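Local coordinates for EtuB protein (Clostridium kluyveri DSM 555, PDB 3IO0) that probably forms part of the protein shell of a bacterial microcompartment linked to ethanol utilisation, as a trimer of chains that each carry two tandem microcompartment domains, at residues 62-66 with 95-99; 121-127 with 145-151; 170-176 with 188-194. The contacts are given in a common frame with arbitrary orientation. Numbering follows the deposited sequence.

Contact 1: 62-66 with 95-99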
# COMPACT_ATOMS: atom_id res chain seq x y z
N GLY A 62 -4.78 -12.37 -30.01
CA GLY A 62 -5.75 -13.29 -30.57
C GLY A 62 -7.13 -12.72 -30.81
O GLY A 62 -8.01 -13.44 -31.26
N THR A 63 -7.35 -11.44 -30.51
CA THR A 63 -8.70 -10.88 -30.59
C THR A 63 -8.74 -9.44 -31.10
O THR A 63 -7.71 -8.75 -31.20
CB THR A 63 -9.38 -10.85 -29.23
OG1 THR A 63 -8.55 -10.10 -28.32
CG2 THR A 63 -9.61 -12.27 -28.69
N ASN A 64 -9.95 -8.99 -31.41
CA ASN A 64 -10.14 -7.63 -31.83
C ASN A 64 -10.38 -6.71 -30.63
O ASN A 64 -11.43 -6.06 -30.51
CB ASN A 64 -11.30 -7.53 -32.83
CG ASN A 64 -11.36 -6.18 -33.53
OD1 ASN A 64 -10.47 -5.34 -33.37
ND2 ASN A 64 -12.40 -5.98 -34.30
N THR A 65 -9.39 -6.64 -29.74
CA THR A 65 -9.52 -5.82 -28.54
C THR A 65 -8.42 -4.76 -28.39
O THR A 65 -7.39 -4.79 -29.07
CB THR A 65 -9.60 -6.70 -27.30
OG1 THR A 65 -8.57 -7.69 -27.37
CG2 THR A 65 -10.94 -7.40 -27.23
N GLU A 66 -8.66 -3.81 -27.49
CA GLU A 66 -7.66 -2.79 -27.18
C GLU A 66 -7.58 -2.62 -25.67
O GLU A 66 -8.42 -3.16 -24.94
CB GLU A 66 -8.00 -1.47 -27.86
CG GLU A 66 -7.87 -1.49 -29.37
CD GLU A 66 -8.00 -0.09 -29.97
OE1 GLU A 66 -8.87 0.68 -29.51
OE2 GLU A 66 -7.21 0.23 -30.89
N ASP A 95 -16.19 -10.13 -28.63
CA ASP A 95 -14.75 -9.95 -28.80
C ASP A 95 -14.06 -9.78 -27.45
O ASP A 95 -13.05 -10.43 -27.17
CB ASP A 95 -14.47 -8.73 -29.69
CG ASP A 95 -14.81 -8.96 -31.15
OD1 ASP A 95 -14.55 -10.07 -31.67
OD2 ASP A 95 -15.33 -8.01 -31.79
N ALA A 96 -14.63 -8.93 -26.60
CA ALA A 96 -14.14 -8.74 -25.25
C ALA A 96 -14.22 -10.04 -24.45
O ALA A 96 -13.23 -10.44 -23.82
CB ALA A 96 -14.89 -7.63 -24.55
N ARG A 97 -15.38 -10.70 -24.50
CA ARG A 97 -15.57 -11.96 -23.78
C ARG A 97 -14.54 -12.99 -24.21
O ARG A 97 -13.91 -13.66 -23.39
CB ARG A 97 -17.00 -12.49 -23.98
CG ARG A 97 -17.29 -13.79 -23.23
CD ARG A 97 -18.77 -14.07 -23.04
NE ARG A 97 -18.94 -14.95 -21.88
CZ ARG A 97 -19.64 -14.64 -20.78
NH1 ARG A 97 -20.26 -13.47 -20.68
NH2 ARG A 97 -19.72 -15.50 -19.78
N ARG A 98 -14.35 -13.09 -25.52
CA ARG A 98 -13.41 -14.02 -26.12
C ARG A 98 -11.99 -13.81 -25.57
O ARG A 98 -11.31 -14.78 -25.20
CB ARG A 98 -13.48 -13.84 -27.63
CG ARG A 98 -12.74 -14.87 -28.43
CD ARG A 98 -12.82 -14.50 -29.93
NE ARG A 98 -13.78 -15.34 -30.64
CZ ARG A 98 -13.62 -16.65 -30.84
NH1 ARG A 98 -12.53 -17.27 -30.37
NH2 ARG A 98 -14.53 -17.35 -31.50
N ALA A 99 -11.56 -12.55 -25.51
CA ALA A 99 -10.26 -12.15 -24.94
C ALA A 99 -10.13 -12.53 -23.46
O ALA A 99 -9.12 -13.12 -23.06
CB ALA A 99 -10.04 -10.66 -25.12
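An inverse gamma turn centred on Asn64 shapes the loop side of this contact: the loop leaving helix 50-61 turns here, with a weak hydrogen bond from Thr65 N to Thr63 O at 3.1 Å, and presses its two threonines onto helix 93-111. Both point their CA-to-CB bonds toward the helix. Thr65 OG1 donates to Thr63 OG1 at 2.6 Å, and Thr63 OG1 is also bonded to Ala59 O at the end of the preceding helix, so the hydroxyls serve the loop's own shape. What meets the helix is mainly methyl surface. Thr65 CG2 lies 4.0 Å from both Ala96 CA and Ala99 CB, and 3.7 Å from Asp95 O, a carbonyl already taken by Ala99 N in the helix at 3.1 Å. In the first BMC domain of the chain this joins the connection between helix 50-61 and strand 66-71 to the helix that follows strand 84-90; Thr65 and Asp95 both touch Ala90 at the end of that strand. Thr63 OG1 sits 3.6 Å from Ala99 CB. Further out, Thr63 CG2 meets Arg98 CG at 4.1 Å, and Asn64 CB lies 4.1 Å from Asp95 CG. No hydrogen bond crosses between loop and helix.

Contact 2: 121-127 with 145-151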
# COMPACT_ATOMS: atom_id res chain seq x y z
N HIS A 121 9.10 -13.38 -2.59
CA HIS A 121 8.77 -14.09 -3.81
C HIS A 121 9.76 -13.78 -4.93
O HIS A 121 10.55 -12.84 -4.83
CB HIS A 121 7.36 -13.73 -4.26
CG HIS A 121 7.12 -12.25 -4.36
ND1 HIS A 121 7.59 -11.49 -5.40
CD2 HIS A 121 6.45 -11.41 -3.55
CE1 HIS A 121 7.23 -10.23 -5.23
NE2 HIS A 121 6.53 -10.16 -4.11
N LEU A 122 9.72 -14.59 -5.98
CA LEU A 122 10.47 -14.33 -7.18
C LEU A 122 9.56 -14.56 -8.38
O LEU A 122 8.73 -15.48 -8.35
CB LEU A 122 11.68 -15.26 -7.26
CG LEU A 122 12.53 -15.17 -8.53
CD1 LEU A 122 13.43 -13.97 -8.49
CD2 LEU A 122 13.35 -16.42 -8.71
N GLU A 123 9.68 -13.73 -9.41
CA GLU A 123 8.88 -13.91 -10.61
C GLU A 123 9.64 -13.46 -11.82
O GLU A 123 10.17 -12.34 -11.88
CB GLU A 123 7.54 -13.18 -10.53
CG GLU A 123 6.67 -13.33 -11.79
CD GLU A 123 5.28 -12.71 -11.65
OE1 GLU A 123 5.09 -11.86 -10.75
OE2 GLU A 123 4.37 -13.08 -12.43
N VAL A 124 9.70 -14.35 -12.80
CA VAL A 124 10.37 -14.07 -14.05
C VAL A 124 9.43 -14.50 -15.18
O VAL A 124 9.05 -15.67 -15.24
CB VAL A 124 11.71 -14.81 -14.12
CG1 VAL A 124 12.51 -14.31 -15.29
CG2 VAL A 124 12.52 -14.58 -12.86
N GLN A 125 9.06 -13.55 -16.03
CA GLN A 125 8.15 -13.82 -17.14
C GLN A 125 8.83 -13.53 -18.46
O GLN A 125 9.73 -12.70 -18.54
CB GLN A 125 6.89 -12.95 -17.03
CG GLN A 125 5.98 -13.26 -15.84
CD GLN A 125 5.30 -14.63 -15.91
OE1 GLN A 125 5.43 -15.36 -16.90
NE2 GLN A 125 4.58 -14.97 -14.85
N TYR A 126 8.37 -14.22 -19.51
CA TYR A 126 8.92 -14.07 -20.85
C TYR A 126 7.82 -14.06 -21.90
O TYR A 126 6.81 -14.75 -21.75
CB TYR A 126 9.90 -15.20 -21.16
CG TYR A 126 10.34 -15.26 -22.61
CD1 TYR A 126 11.22 -14.32 -23.13
CD2 TYR A 126 9.85 -16.26 -23.47
CE1 TYR A 126 11.60 -14.36 -24.46
CE2 TYR A 126 10.24 -16.30 -24.80
CZ TYR A 126 11.12 -15.35 -25.29
OH TYR A 126 11.52 -15.37 -26.60
N THR A 127 8.01 -13.26 -22.95
CA THR A 127 7.17 -13.31 -24.15
C THR A 127 8.08 -13.11 -25.36
O THR A 127 9.11 -12.44 -25.25
CB THR A 127 6.07 -12.24 -24.13
OG1 THR A 127 5.48 -12.09 -25.44
CG2 THR A 127 6.62 -10.90 -23.70
N ALA A 145 10.93 -9.54 -28.32
CA ALA A 145 10.91 -10.38 -27.12
C ALA A 145 10.97 -9.48 -25.89
O ALA A 145 11.49 -8.35 -25.95
CB ALA A 145 12.07 -11.35 -27.12
N PHE A 146 10.45 -9.96 -24.76
CA PHE A 146 10.30 -9.12 -23.58
C PHE A 146 10.42 -9.94 -22.31
O PHE A 146 9.90 -11.06 -22.24
CB PHE A 146 8.94 -8.42 -23.65
CG PHE A 146 8.76 -7.32 -22.65
CD1 PHE A 146 9.55 -6.18 -22.70
CD2 PHE A 146 7.77 -7.40 -21.68
CE1 PHE A 146 9.38 -5.16 -21.78
CE2 PHE A 146 7.59 -6.38 -20.74
CZ PHE A 146 8.39 -5.26 -20.79
N GLY A 147 11.09 -9.38 -21.31
CA GLY A 147 11.24 -10.05 -20.01
C GLY A 147 10.80 -9.20 -18.83
O GLY A 147 10.97 -7.97 -18.84
N ILE A 148 10.23 -9.85 -17.80
CA ILE A 148 9.84 -9.17 -16.57
C ILE A 148 10.40 -9.86 -15.32
O ILE A 148 10.25 -11.07 -15.14
CB ILE A 148 8.32 -9.03 -16.45
CG1 ILE A 148 7.75 -8.29 -17.65
CG2 ILE A 148 7.93 -8.33 -15.14
CD1 ILE A 148 6.27 -8.44 -17.80
N MET A 149 11.03 -9.07 -14.46
CA MET A 149 11.73 -9.58 -13.29
C MET A 149 11.30 -8.81 -12.07
O MET A 149 11.19 -7.58 -12.12
CB MET A 149 13.21 -9.25 -13.41
CG MET A 149 14.07 -10.29 -14.02
SD MET A 149 15.48 -9.43 -14.69
CE MET A 149 14.82 -9.06 -16.31
N HIS A 150 11.09 -9.52 -10.97
CA HIS A 150 11.10 -8.89 -9.67
C HIS A 150 11.22 -9.91 -8.57
O HIS A 150 10.95 -11.10 -8.78
CB HIS A 150 9.87 -8.01 -9.46
CG HIS A 150 8.58 -8.76 -9.52
ND1 HIS A 150 8.10 -9.50 -8.46
CD2 HIS A 150 7.68 -8.89 -10.52
CE1 HIS A 150 6.95 -10.05 -8.80
NE2 HIS A 150 6.68 -9.70 -10.05
N ALA A 151 11.67 -9.46 -7.41
CA ALA A 151 11.70 -10.28 -6.21
C ALA A 151 11.49 -9.41 -4.97
O ALA A 151 11.81 -8.20 -4.98
CB ALA A 151 12.99 -11.05 -6.12
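His150 loses more surface to the partner strand than any other residue here. Its backbone forms a hydrogen-bonded antiparallel pair with Glu123: Glu123 N gives to His150 O at 3.0 Å, and His150 N gives to Glu123 O at 3.1 Å. The side chains repeat the pairing, with a weak hydrogen bond from His150 NE2 to Glu123 OE1 at 2.8 Å, while Glu123 O lies over one face of the imidazole. On the ring's other nitrogen side, His150 ND1 comes 3.4 Å from His121 CE1; the two imidazoles meet rim to rim, their planes at 84°. Glu123 OE2 takes a further hydrogen bond from Gln125 NE2 at 3.1 Å, an amide that also reaches Tyr110 O. Near the other end, Phe146 pairs with Thr127 in the same way: Phe146 N to Thr127 O is 2.9 Å, Thr127 N to Phe146 O is 3.0 Å, and Thr127 CG2 rests 3.4 Å from Phe146 CB. Glu123, Gln125, Thr127 and His150 share a face that touches helix 50-61 of the first domain, whereas Leu122, Val124 and Met149 on the reverse face pack on helix 197-217. Such a regular antiparallel ladder, covered by helices, lies in the middle of the five-stranded sheet of a circularly permuted BMC domain.

Contact 3: 170-176 with 188-194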
# COMPACT_ATOMS: atom_id res chain seq x y z
N VAL A 170 21.02 -7.03 -23.60
CA VAL A 170 19.59 -6.69 -23.58
C VAL A 170 19.38 -5.22 -23.25
O VAL A 170 20.20 -4.61 -22.55
CB VAL A 170 18.80 -7.58 -22.58
CG1 VAL A 170 18.70 -9.01 -23.08
CG2 VAL A 170 19.45 -7.54 -21.19
N LYS A 171 18.29 -4.64 -23.75
CA LYS A 171 17.90 -3.27 -23.40
C LYS A 171 17.17 -3.26 -22.06
O LYS A 171 16.36 -4.16 -21.77
CB LYS A 171 16.99 -2.66 -24.47
CG LYS A 171 17.53 -2.65 -25.87
CD LYS A 171 16.58 -1.85 -26.76
CE LYS A 171 17.21 -1.43 -28.10
NZ LYS A 171 17.18 -2.54 -29.11
N LEU A 172 17.45 -2.24 -21.24
CA LEU A 172 16.73 -2.00 -20.00
C LEU A 172 15.55 -1.12 -20.32
O LEU A 172 15.73 0.04 -20.69
CB LEU A 172 17.61 -1.29 -18.98
CG LEU A 172 17.37 -1.41 -17.47
CD1 LEU A 172 17.55 -0.04 -16.81
CD2 LEU A 172 16.02 -1.99 -17.11
N ILE A 173 14.34 -1.64 -20.18
CA ILE A 173 13.16 -0.89 -20.57
C ILE A 173 12.52 -0.20 -19.37
O ILE A 173 12.12 0.95 -19.47
CB ILE A 173 12.16 -1.77 -21.37
CG1 ILE A 173 12.86 -2.43 -22.55
CG2 ILE A 173 10.96 -0.96 -21.86
CD1 ILE A 173 13.44 -1.46 -23.54
N THR A 174 12.46 -0.90 -18.25
CA THR A 174 11.84 -0.36 -17.03
C THR A 174 12.68 -0.66 -15.80
O THR A 174 13.06 -1.81 -15.58
CB THR A 174 10.43 -0.98 -16.82
OG1 THR A 174 9.55 -0.51 -17.85
CG2 THR A 174 9.88 -0.62 -15.45
N TYR A 175 12.97 0.36 -15.00
CA TYR A 175 13.50 0.13 -13.66
C TYR A 175 12.49 0.60 -12.63
O TYR A 175 12.10 1.77 -12.63
CB TYR A 175 14.85 0.82 -13.45
CG TYR A 175 15.30 0.84 -12.01
CD1 TYR A 175 16.07 -0.20 -11.48
CD2 TYR A 175 14.96 1.89 -11.17
CE1 TYR A 175 16.49 -0.19 -10.15
CE2 TYR A 175 15.36 1.91 -9.85
CZ TYR A 175 16.13 0.87 -9.34
OH TYR A 175 16.52 0.92 -8.01
N GLY A 176 12.05 -0.30 -11.76
CA GLY A 176 11.03 0.05 -10.78
C GLY A 176 11.49 -0.34 -9.40
O GLY A 176 11.92 -1.47 -9.18
N GLU A 188 9.67 -4.59 -3.74
CA GLU A 188 10.31 -5.24 -4.87
C GLU A 188 11.25 -4.31 -5.61
O GLU A 188 11.07 -3.09 -5.59
CB GLU A 188 9.26 -5.70 -5.88
CG GLU A 188 8.20 -6.65 -5.38
CD GLU A 188 6.98 -6.67 -6.29
OE1 GLU A 188 6.62 -5.59 -6.81
OE2 GLU A 188 6.39 -7.75 -6.50
N ILE A 189 12.25 -4.90 -6.27
CA ILE A 189 12.90 -4.25 -7.42
C ILE A 189 12.42 -4.96 -8.68
O ILE A 189 12.52 -6.18 -8.79
CB ILE A 189 14.45 -4.27 -7.33
CG1 ILE A 189 14.94 -3.31 -6.24
CG2 ILE A 189 15.08 -3.93 -8.67
CD1 ILE A 189 14.81 -1.85 -6.59
N LEU A 190 11.86 -4.19 -9.61
CA LEU A 190 11.39 -4.72 -10.89
C LEU A 190 12.23 -4.23 -12.06
O LEU A 190 12.64 -3.07 -12.09
CB LEU A 190 9.92 -4.38 -11.12
CG LEU A 190 9.27 -4.84 -12.44
CD1 LEU A 190 7.92 -5.51 -12.19
CD2 LEU A 190 9.15 -3.69 -13.41
N ILE A 191 12.48 -5.12 -13.00
CA ILE A 191 13.24 -4.79 -14.20
C ILE A 191 12.48 -5.32 -15.39
O ILE A 191 11.81 -6.35 -15.31
CB ILE A 191 14.73 -5.29 -14.08
CG1 ILE A 191 15.56 -4.18 -13.48
CG2 ILE A 191 15.39 -5.66 -15.40
CD1 ILE A 191 15.14 -2.83 -13.94
N THR A 192 12.55 -4.58 -16.48
CA THR A 192 11.87 -4.95 -17.69
C THR A 192 12.87 -4.89 -18.82
O THR A 192 13.63 -3.93 -18.95
CB THR A 192 10.66 -4.05 -17.89
OG1 THR A 192 9.49 -4.80 -17.59
CG2 THR A 192 10.57 -3.53 -19.29
N ILE A 193 12.87 -5.94 -19.64
CA ILE A 193 13.97 -6.17 -20.56
C ILE A 193 13.51 -6.53 -21.98
O ILE A 193 12.51 -7.24 -22.14
CB ILE A 193 14.98 -7.16 -19.90
CG1 ILE A 193 16.23 -6.38 -19.54
CG2 ILE A 193 15.27 -8.43 -20.71
CD1 ILE A 193 16.95 -6.92 -18.34
N SER A 194 14.20 -6.00 -22.99
CA SER A 194 13.90 -6.32 -24.40
C SER A 194 15.17 -6.65 -25.19
O SER A 194 16.28 -6.27 -24.79
CB SER A 194 13.12 -5.19 -25.07
OG SER A 194 12.65 -5.55 -26.36
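A classic beta bulge interrupts this antiparallel pair: Ile173 and Thr174 both stand opposite Thr192. Thr192 O accepts from Ile173 N at 2.7 Å and, weakly, from Thr174 N at 3.3 Å. Ile173 provides the extra residue, its psi of -41° departing from the extended backbone, so its CA-to-CB bond points toward the partner strand and CB comes 3.2 Å from Thr192 CG2. Before the bulge, Lys171 N to Ser194 O (2.8 Å) and Ser194 N to Lys171 O (3.1 Å) close a hydrogen-bonded pair. Beyond it the ladder resumes one residue out of step, with Gly176 N to Leu190 O at 2.9 Å and Leu190 N to Gly176 O at 2.8 Å. On one face Thr174 and Thr192 sit tightly together, CB to CB 3.3 Å. Leu172, Tyr175, Ile191 and Ile193 line the other, mainly apolar face, flanked by Val170, whose CG2 meets Ile193 CG1 at 3.8 Å, and by Ile189, whose CD1 lies 4.1 Å from Tyr175 CZ. Tyr175 also stacks on His30 of a neighbouring subunit, which places this edge at the trimer interface. Strand 171-176 is outermost within the chain, and strand 189-195 joins it to strand 145-152; Leu172, Ile191 and Ile193 pack against helix 154-167, and Ile193 also reaches helix 197-217, where Val170 packs too.

How the contacts relate
Contacts 2 and 3 belong to one sheet in the second domain, their centres 9 Å apart, and they join directly where strands 145-152 and 189-195 run side by side: Gly147 N lies 2.7 Å from Ile193 O, and Ile191 N 2.9 Å from Met149 O. Contact 1 is in the first domain, across the chain's centre, with its own centre 24 Å from that of contact 2 and 28 Å from that of contact 3. It is a partly buried loop-helix packing built on van der Waals touches, whereas the other two are buried backbone ladders. Contact 2 faces helices from both domains; contact 3, carrying the bulge, lies at the subunit boundary.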